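Local structure of LEOA (Escherichia coli, 4AUR) at residues 4-7 against 8-12; 262-265 against 266-270. The protein is a bacterial dynamin-like protein that probably binds and hydrolyses GTP, and may be connected with heat-labile toxin in enterotoxigenic strains. All coordinates share one frame; numbering follows the deposited sequence.

Contact 1: residues 4-7 against 8-12; sequences FKQF and SIEKQ
F4 O, K5 O, Q6 O and F7 O each accept the backbone N-H four residues on, at S8, I9, E10 and K11, which makes this about two unbroken turns near the start of helix 3-30. K5 O has a second donor: the S8 hydroxyl folds back to it, with OG 2.8 Å from K5 O. That reach depends on OG standing between the backbone N and the carbonyl carbon (chi1 69°), and OG and I9 N come to K5 O over the same face of its carbonyl plane.

The CD1 methyl of I9 meets the extended lysine chain of K5 at CE, 3.9 Å away, while K11 CD lies obliquely 3.8 Å from CE2 of the F7 ring; the ring also makes an edge-to-face pair with H139.

Between Q6 and E10 two acceptors face each other. Their chains run side by side in the same direction, with amide and carboxylate planes 27° apart and Q6 OE1 3.4 Å from E10 OE2. As modelled, Q6 OE1 brings no proton to the carboxylate, and the hydrogen bonds across this stretch are those of the backbone and of the S8 hydroxyl.

Contact 2: residues 262-265 against 266-270; sequences KTNV and PEVLL
V265 and L269 lie side by side and point the same way, one helical turn apart on helix 250-273. The branch that touches is CG1 of V265, which meets CD1 of L269 at 3.8 Å. CG1 is the valine methyl set anti to the backbone N (chi1 163°), and L269 answers by swinging CG to the side of its own backbone N (chi1 -65°), which also carries CG over the oxygen of V265.

N264 and V268 make the next pair round the helix and are turned quite differently. The amide of N264 crosses V268 at a slant, and the CG2 methyl of the valine sits 3.9 Å from N264 CG, an apolar touch on a flat polar group. The N264 side chain also touches S171, and H139 packs against both V265 and V268.

P266 lies within the span of both pairs and presents its ring alongside V265, with CD 3.4 Å from V265 CB. Without an N-H, P266 cannot donate to K262 O, which lies 4.0 Å from P266 CD, and the helix kinks there. E267 N, 4.2 Å from T263 O, makes no bond to it either; the i to i+4 pattern is in place from V268 N on. V268 N reaches N264 O at 2.9 Å, and L269 N reaches V265 O at 3.0 Å with a nearly straight N-H...O angle of 172°.

E10 of helix 3-30 also packs against V265 and P266. The whole is a proline-kinked alpha-helix with an apolar V265-L269 pair at i to i+4, set within the dynamin-like helical region and in contact with the N-terminal helix and with the loops carrying H139, K168 and S171.

How the contacts relate
Contact 1 and contact 2 are single-helix neighbourhoods whose helices, 3-30 and 250-273, pack on each other, with centres about 10 Å apart. E10 is the main bridge: its CB lies 3.6 Å from V265 CG1, and its OE1 is 3.7 Å from P266 CG, beside the proline kink. Q6 adds a second touch, with NE2 3.9 Å from K262 CE. H139 also touches both, pairing its ring with F7 of 4-7 and packing on V265 and V268 of contact 2. The early N-terminal helix is thereby joined to a helix about 250 residues later, beside the loop just before strand 140-146 of the central sheet.

Contact 1: residues 4-7 against 8-12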
loop_
_atom_site.group_PDB
_atom_site.type_symbol
_atom_site.label_atom_id
_atom_site.label_comp_id
_atom_site.label_asym_id
_atom_site.label_seq_id
_atom_site.Cartn_x
_atom_site.Cartn_y
_atom_site.Cartn_z
ATOM N N PHE A 4 31.092 -17.494 -24.100
ATOM C CA PHE A 4 30.498 -18.708 -23.559
ATOM C C PHE A 4 30.329 -18.628 -22.063
ATOM O O PHE A 4 29.453 -19.278 -21.519
ATOM C CB PHE A 4 31.336 -19.934 -23.921
ATOM C CG PHE A 4 31.491 -20.133 -25.391
ATOM C CD1 PHE A 4 30.562 -20.858 -26.098
ATOM C CD2 PHE A 4 32.553 -19.566 -26.063
ATOM C CE1 PHE A 4 30.687 -21.025 -27.456
ATOM C CE2 PHE A 4 32.696 -19.728 -27.428
ATOM C CZ PHE A 4 31.757 -20.464 -28.127
ATOM N N LYS A 5 31.166 -17.840 -21.395
ATOM C CA LYS A 5 31.017 -17.628 -19.956
ATOM C C LYS A 5 29.842 -16.689 -19.683
ATOM O O LYS A 5 29.186 -16.807 -18.653
ATOM C CB LYS A 5 32.300 -17.054 -19.342
ATOM C CG LYS A 5 32.337 -17.073 -17.813
ATOM C CD LYS A 5 33.418 -16.141 -17.265
ATOM C CE LYS A 5 33.127 -15.690 -15.836
ATOM N NZ LYS A 5 34.086 -14.651 -15.341
ATOM N N GLN A 6 29.597 -15.752 -20.599
ATOM C CA GLN A 6 28.523 -14.789 -20.457
ATOM C C GLN A 6 27.232 -15.507 -20.658
ATOM O O GLN A 6 26.267 -15.251 -19.970
ATOM C CB GLN A 6 28.639 -13.688 -21.492
ATOM C CG GLN A 6 27.631 -12.570 -21.321
ATOM C CD GLN A 6 27.926 -11.671 -20.129
ATOM O OE1 GLN A 6 27.187 -11.675 -19.145
ATOM N NE2 GLN A 6 29.005 -10.895 -20.214
ATOM N N PHE A 7 27.217 -16.425 -21.610
ATOM C CA PHE A 7 26.021 -17.150 -21.883
ATOM C C PHE A 7 25.751 -18.000 -20.673
ATOM O O PHE A 7 24.755 -17.825 -19.996
ATOM C CB PHE A 7 26.170 -18.005 -23.133
ATOM C CG PHE A 7 25.021 -18.923 -23.370
ATOM C CD1 PHE A 7 23.922 -18.490 -24.062
ATOM C CD2 PHE A 7 25.040 -20.217 -22.882
ATOM C CE1 PHE A 7 22.853 -19.336 -24.282
ATOM C CE2 PHE A 7 23.978 -21.076 -23.105
ATOM C CZ PHE A 7 22.878 -20.637 -23.805
ATOM N N SER A 8 26.675 -18.887 -20.363
ATOM C CA SER A 8 26.477 -19.798 -19.250
ATOM C C SER A 8 25.950 -19.052 -18.020
ATOM O O SER A 8 25.088 -19.577 -17.327
ATOM C CB SER A 8 27.783 -20.488 -18.919
ATOM O OG SER A 8 28.640 -19.522 -18.370
ATOM N N ILE A 9 26.478 -17.844 -17.781
ATOM C CA ILE A 9 26.030 -16.947 -16.706
ATOM C C ILE A 9 24.614 -16.444 -16.908
ATOM O O ILE A 9 23.817 -16.419 -15.964
ATOM C CB ILE A 9 26.910 -15.677 -16.589
ATOM C CG1 ILE A 9 28.248 -15.991 -15.941
ATOM C CG2 ILE A 9 26.229 -14.586 -15.758
ATOM C CD1 ILE A 9 29.304 -14.920 -16.187
ATOM N N GLU A 10 24.310 -15.978 -18.114
ATOM C CA GLU A 10 22.956 -15.515 -18.402
ATOM C C GLU A 10 21.988 -16.675 -18.352
ATOM O O GLU A 10 20.888 -16.502 -17.867
ATOM C CB GLU A 10 22.869 -14.738 -19.712
ATOM C CG GLU A 10 23.545 -13.372 -19.633
ATOM C CD GLU A 10 23.166 -12.545 -18.390
ATOM O OE1 GLU A 10 21.961 -12.457 -18.025
ATOM O OE2 GLU A 10 24.084 -11.958 -17.768
ATOM N N LYS A 11 22.404 -17.858 -18.782
ATOM C CA LYS A 11 21.578 -19.045 -18.586
ATOM C C LYS A 11 21.237 -19.236 -17.130
ATOM O O LYS A 11 20.077 -19.409 -16.782
ATOM C CB LYS A 11 22.248 -20.311 -19.080
ATOM C CG LYS A 11 21.266 -21.400 -19.439
ATOM C CD LYS A 11 21.896 -22.468 -20.307
ATOM C CE LYS A 11 22.170 -23.739 -19.536
ATOM N NZ LYS A 11 23.339 -24.425 -20.135
ATOM N N GLN A 12 22.228 -19.190 -16.265
ATOM C CA GLN A 12 21.950 -19.397 -14.852
ATOM C C GLN A 12 21.059 -18.287 -14.305
ATOM O O GLN A 12 20.126 -18.556 -13.556
ATOM C CB GLN A 12 23.241 -19.492 -14.030
ATOM C CG GLN A 12 23.133 -20.348 -12.767
ATOM C CD GLN A 12 22.671 -21.799 -13.021
ATOM O OE1 GLN A 12 22.157 -22.479 -12.101
ATOM N NE2 GLN A 12 22.853 -22.281 -14.270
#

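Contact 2: residues 262-265 against 266-270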
loop_
_atom_site.group_PDB
_atom_site.type_symbol
_atom_site.label_atom_id
_atom_site.label_comp_id
_atom_site.label_asym_id
_atom_site.label_seq_id
_atom_site.Cartn_x
_atom_site.Cartn_y
_atom_site.Cartn_z
ATOM N N LYS A 262 24.052 -10.299 -22.838
ATOM C CA LYS A 262 23.784 -9.881 -21.464
ATOM C C LYS A 262 22.315 -9.615 -21.306
ATOM O O LYS A 262 21.723 -10.004 -20.311
ATOM C CB LYS A 262 24.593 -8.627 -21.155
ATOM C CG LYS A 262 24.811 -8.361 -19.694
ATOM C CD LYS A 262 25.782 -7.203 -19.471
ATOM C CE LYS A 262 27.156 -7.663 -18.995
ATOM N NZ LYS A 262 27.670 -6.825 -17.859
ATOM N N THR A 263 21.728 -8.996 -22.330
ATOM C CA THR A 263 20.353 -8.552 -22.308
ATOM C C THR A 263 19.392 -9.531 -22.960
ATOM O O THR A 263 18.297 -9.751 -22.470
ATOM C CB THR A 263 20.187 -7.242 -23.093
ATOM O OG1 THR A 263 21.407 -6.486 -23.078
ATOM C CG2 THR A 263 19.055 -6.420 -22.481
ATOM N N ASN A 264 19.796 -10.099 -24.084
ATOM C CA ASN A 264 18.880 -10.822 -24.943
ATOM C C ASN A 264 18.767 -12.320 -24.617
ATOM O O ASN A 264 17.786 -12.967 -24.998
ATOM C CB ASN A 264 19.303 -10.592 -26.399
ATOM C CG ASN A 264 18.451 -11.349 -27.403
ATOM O OD1 ASN A 264 18.977 -12.116 -28.207
ATOM N ND2 ASN A 264 17.142 -11.129 -27.378
ATOM N N VAL A 265 19.743 -12.882 -23.913
ATOM C CA VAL A 265 19.709 -14.306 -23.626
ATOM C C VAL A 265 18.531 -14.691 -22.733
ATOM O O VAL A 265 17.835 -15.662 -23.025
ATOM C CB VAL A 265 21.042 -14.797 -23.043
ATOM C CG1 VAL A 265 20.877 -16.161 -22.370
ATOM C CG2 VAL A 265 22.100 -14.835 -24.149
ATOM N N PRO A 266 18.292 -13.949 -21.644
ATOM C CA PRO A 266 17.105 -14.291 -20.865
ATOM C C PRO A 266 15.799 -14.136 -21.646
ATOM O O PRO A 266 14.941 -14.995 -21.534
ATOM C CB PRO A 266 17.148 -13.304 -19.688
ATOM C CG PRO A 266 18.573 -12.955 -19.544
ATOM C CD PRO A 266 19.123 -12.948 -20.949
ATOM N N GLU A 267 15.641 -13.066 -22.428
ATOM C CA GLU A 267 14.406 -12.914 -23.198
ATOM C C GLU A 267 14.270 -14.131 -24.125
ATOM O O GLU A 267 13.230 -14.743 -24.182
ATOM C CB GLU A 267 14.324 -11.576 -23.982
ATOM C CG GLU A 267 13.069 -10.715 -23.688
ATOM C CD GLU A 267 12.016 -10.673 -24.816
ATOM O OE1 GLU A 267 12.411 -10.602 -26.009
ATOM O OE2 GLU A 267 10.782 -10.685 -24.516
ATOM N N VAL A 268 15.332 -14.526 -24.808
ATOM C CA VAL A 268 15.201 -15.640 -25.726
ATOM C C VAL A 268 14.789 -16.880 -24.980
ATOM O O VAL A 268 13.873 -17.547 -25.402
ATOM C CB VAL A 268 16.455 -15.908 -26.560
ATOM C CG1 VAL A 268 16.335 -17.268 -27.248
ATOM C CG2 VAL A 268 16.635 -14.809 -27.593
ATOM N N LEU A 269 15.449 -17.184 -23.872
ATOM C CA LEU A 269 15.093 -18.373 -23.101
ATOM C C LEU A 269 13.655 -18.306 -22.555
ATOM O O LEU A 269 12.919 -19.280 -22.667
ATOM C CB LEU A 269 16.108 -18.623 -21.970
ATOM C CG LEU A 269 17.560 -18.973 -22.338
ATOM C CD1 LEU A 269 18.520 -18.833 -21.173
ATOM C CD2 LEU A 269 17.665 -20.380 -22.867
ATOM N N LEU A 270 13.231 -17.170 -21.997
ATOM C CA LEU A 270 11.854 -17.054 -21.483
ATOM C C LEU A 270 10.811 -17.234 -22.586
ATOM O O LEU A 270 9.944 -18.083 -22.496
ATOM C CB LEU A 270 11.636 -15.730 -20.742
ATOM C CG LEU A 270 12.524 -15.609 -19.493
ATOM C CD1 LEU A 270 12.308 -14.304 -18.732
ATOM C CD2 LEU A 270 12.344 -16.801 -18.550
#